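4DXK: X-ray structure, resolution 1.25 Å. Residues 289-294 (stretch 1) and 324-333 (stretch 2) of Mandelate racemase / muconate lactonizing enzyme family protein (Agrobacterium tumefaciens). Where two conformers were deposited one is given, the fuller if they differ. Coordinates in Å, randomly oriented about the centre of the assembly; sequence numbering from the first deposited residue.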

# COMPACT_ATOMS: atom_id res chain seq x y z
N MET A 289 14.43 -22.01 -2.24
CA MET A 289 15.05 -23.22 -1.71
C MET A 289 13.99 -24.04 -1.03
O MET A 289 13.07 -23.51 -0.41
CB MET A 289 16.10 -22.89 -0.67
CG MET A 289 16.92 -21.72 -1.02
SD MET A 289 18.09 -22.00 -2.35
CE MET A 289 19.14 -23.27 -1.64
N LEU A 290 14.13 -25.36 -1.13
CA LEU A 290 13.23 -26.25 -0.43
C LEU A 290 13.98 -27.55 -0.17
O LEU A 290 14.99 -27.81 -0.83
CB LEU A 290 11.96 -26.50 -1.24
CG LEU A 290 12.09 -27.05 -2.66
CD1 LEU A 290 12.30 -28.56 -2.68
CD2 LEU A 290 10.85 -26.71 -3.48
N ASP A 291 13.50 -28.34 0.78
CA ASP A 291 13.98 -29.69 0.97
C ASP A 291 12.76 -30.58 0.83
O ASP A 291 11.80 -30.44 1.59
CB ASP A 291 14.64 -29.83 2.34
CG ASP A 291 15.18 -31.22 2.61
OD1 ASP A 291 14.38 -32.18 2.49
OD2 ASP A 291 16.39 -31.37 2.91
N ILE A 292 12.79 -31.49 -0.14
CA ILE A 292 11.62 -32.30 -0.44
C ILE A 292 11.16 -33.15 0.74
O ILE A 292 9.99 -33.48 0.84
CB ILE A 292 11.85 -33.20 -1.67
CG1 ILE A 292 13.01 -34.16 -1.42
CG2 ILE A 292 12.09 -32.37 -2.92
CD1 ILE A 292 13.17 -35.16 -2.54
N SER A 293 12.09 -33.49 1.63
CA SER A 293 11.77 -34.31 2.80
C SER A 293 11.32 -33.50 4.01
O SER A 293 10.99 -34.08 5.05
CB SER A 293 12.95 -35.21 3.19
OG SER A 293 13.99 -34.50 3.83
N TRP A 294 11.33 -32.17 3.88
CA TRP A 294 10.95 -31.25 4.95
C TRP A 294 9.76 -30.37 4.57
O TRP A 294 9.24 -29.67 5.43
CB TRP A 294 12.12 -30.33 5.33
CG TRP A 294 13.33 -31.03 5.89
CD1 TRP A 294 13.39 -32.31 6.35
CD2 TRP A 294 14.66 -30.49 6.01
NE1 TRP A 294 14.67 -32.60 6.77
CE2 TRP A 294 15.46 -31.50 6.57
CE3 TRP A 294 15.24 -29.24 5.73
CZ2 TRP A 294 16.82 -31.31 6.85
CZ3 TRP A 294 16.58 -29.06 6.00
CH2 TRP A 294 17.36 -30.08 6.56
N VAL A 324 18.65 -40.85 -0.68
CA VAL A 324 17.34 -40.86 -1.35
C VAL A 324 16.87 -39.42 -1.62
O VAL A 324 16.37 -39.12 -2.70
CB VAL A 324 16.29 -41.66 -0.55
CG1 VAL A 324 14.91 -41.51 -1.17
CG2 VAL A 324 16.69 -43.11 -0.45
N VAL A 325 17.05 -38.54 -0.64
CA VAL A 325 16.72 -37.13 -0.86
C VAL A 325 17.58 -36.54 -1.98
O VAL A 325 17.06 -35.82 -2.83
CB VAL A 325 16.80 -36.29 0.44
CG1 VAL A 325 16.76 -34.79 0.14
CG2 VAL A 325 15.64 -36.66 1.33
N LEU A 326 18.87 -36.84 -2.01
CA LEU A 326 19.69 -36.37 -3.12
C LEU A 326 19.13 -36.86 -4.46
O LEU A 326 19.00 -36.10 -5.42
CB LEU A 326 21.15 -36.79 -2.94
CG LEU A 326 22.06 -36.48 -4.14
CD1 LEU A 326 22.17 -34.97 -4.39
CD2 LEU A 326 23.44 -37.08 -3.95
N CYS A 327 18.79 -38.14 -4.52
CA CYS A 327 18.31 -38.72 -5.76
C CYS A 327 16.96 -38.13 -6.20
O CYS A 327 16.80 -37.69 -7.34
CB CYS A 327 18.22 -40.24 -5.63
SG CYS A 327 17.64 -41.00 -7.13
N ALA A 328 15.98 -38.14 -5.30
CA ALA A 328 14.66 -37.60 -5.64
C ALA A 328 14.74 -36.11 -5.99
O ALA A 328 14.01 -35.62 -6.86
CB ALA A 328 13.68 -37.87 -4.52
N SER A 329 15.63 -35.38 -5.31
CA SER A 329 15.81 -33.97 -5.63
C SER A 329 16.39 -33.80 -7.03
O SER A 329 16.04 -32.86 -7.75
CB SER A 329 16.74 -33.30 -4.62
OG SER A 329 16.16 -33.33 -3.32
N THR A 330 17.29 -34.70 -7.41
CA THR A 330 17.86 -34.65 -8.75
C THR A 330 16.78 -34.91 -9.80
O THR A 330 16.75 -34.23 -10.82
CB THR A 330 19.06 -35.60 -8.89
OG1 THR A 330 20.04 -35.26 -7.90
CG2 THR A 330 19.70 -35.47 -10.26
N HIS A 331 15.87 -35.85 -9.55
CA HIS A 331 14.73 -36.04 -10.47
C HIS A 331 13.94 -34.74 -10.63
O HIS A 331 13.60 -34.33 -11.74
CB HIS A 331 13.77 -37.14 -9.98
CG HIS A 331 14.27 -38.53 -10.20
ND1 HIS A 331 14.06 -39.21 -11.38
CD2 HIS A 331 14.96 -39.36 -9.40
CE1 HIS A 331 14.61 -40.41 -11.29
NE2 HIS A 331 15.16 -40.53 -10.09
N LEU A 332 13.63 -34.08 -9.52
CA LEU A 332 12.93 -32.80 -9.57
C LEU A 332 13.71 -31.75 -10.35
O LEU A 332 13.14 -31.02 -11.18
CB LEU A 332 12.63 -32.31 -8.16
CG LEU A 332 11.98 -30.92 -8.06
CD1 LEU A 332 10.62 -30.87 -8.74
CD2 LEU A 332 11.88 -30.50 -6.60
N SER A 333 15.01 -31.70 -10.13
CA SER A 333 15.88 -30.74 -10.80
C SER A 333 16.04 -31.00 -12.29
O SER A 333 16.34 -30.08 -13.03
CB SER A 333 17.24 -30.69 -10.12
OG SER A 333 17.13 -30.10 -8.84
O HOH W 1 15.29 -31.38 -1.57

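What holds the segment around Ile 292 against the helix? Almost entirely apolar packing: no direct hydrogen bond joins the two stretches, and the 272 Å² they bury, both sides summed, centres on Ile 292. Its CA-to-CB bond points toward the helix, and with chi1 at p (60°) and chi2 at t (174°) the side chain is extended from CG1 to CD1. CD1 thereby comes 3.4 Å from CB of Ala 328, a close contact, while CG1 lies 4.1 Å from CG1 of Val 325 and CG2 lies 4.1 Å from CD2 of Leu 332. A branched side chain suits this place because its separate arms meet residues on successive turns of the helix.

How does the helix receive this side chain? Val 325, Ala 328 and Leu 332 all direct their CA-to-CB bonds toward the loop, as spacings of three and four residues allow, while Leu 326 and Cys 327 point away. Ala 328 offers just a methyl group, which leaves room for the end of Ile 292 to come close to the helix. Leu 332, with chi1 t and chi2 p, also meets Leu 290 more loosely, CD2 to CD1 of Leu 290 at 4.4 Å. The CA-to-CB bond of Leu 290 runs sideways, but its p, p rotamer brings the end of the side chain nearer the helix.

Why can a serine sit beside so apolar a contact? With chi1 at m, Ser 329 turns its OG back along the helix to donate a 2.7 Å hydrogen bond to O of Val 325, the carbonyl that also accepts from Ser 329 N at 2.9 Å. The same OG accepts a hydrogen bond from a water at 2.8 Å, and that water in turn accepts one from N of Ile 292 at 2.9 Å. The water thus forms a polar bridge between the stretches and satisfies a buried backbone NH, while CD1 of Ile 292 packs 3.6 Å from the OG.

What shapes the loop beyond Ile 292? Asp 291, with chi1 at t, places OD1 to accept from both N and OG of Ser 293, at 2.8 and 2.7 Å; its OD2 is bonded elsewhere in the structure. The p rotamer of Ser 293 (76°) suits this bond, so its hydroxyl is satisfied within the loop while CB packs 3.6 Å from CG2 of Val 325. A backbone hydrogen bond from Trp 294 N to Asp 291 O, 2.9 Å, closes the turn.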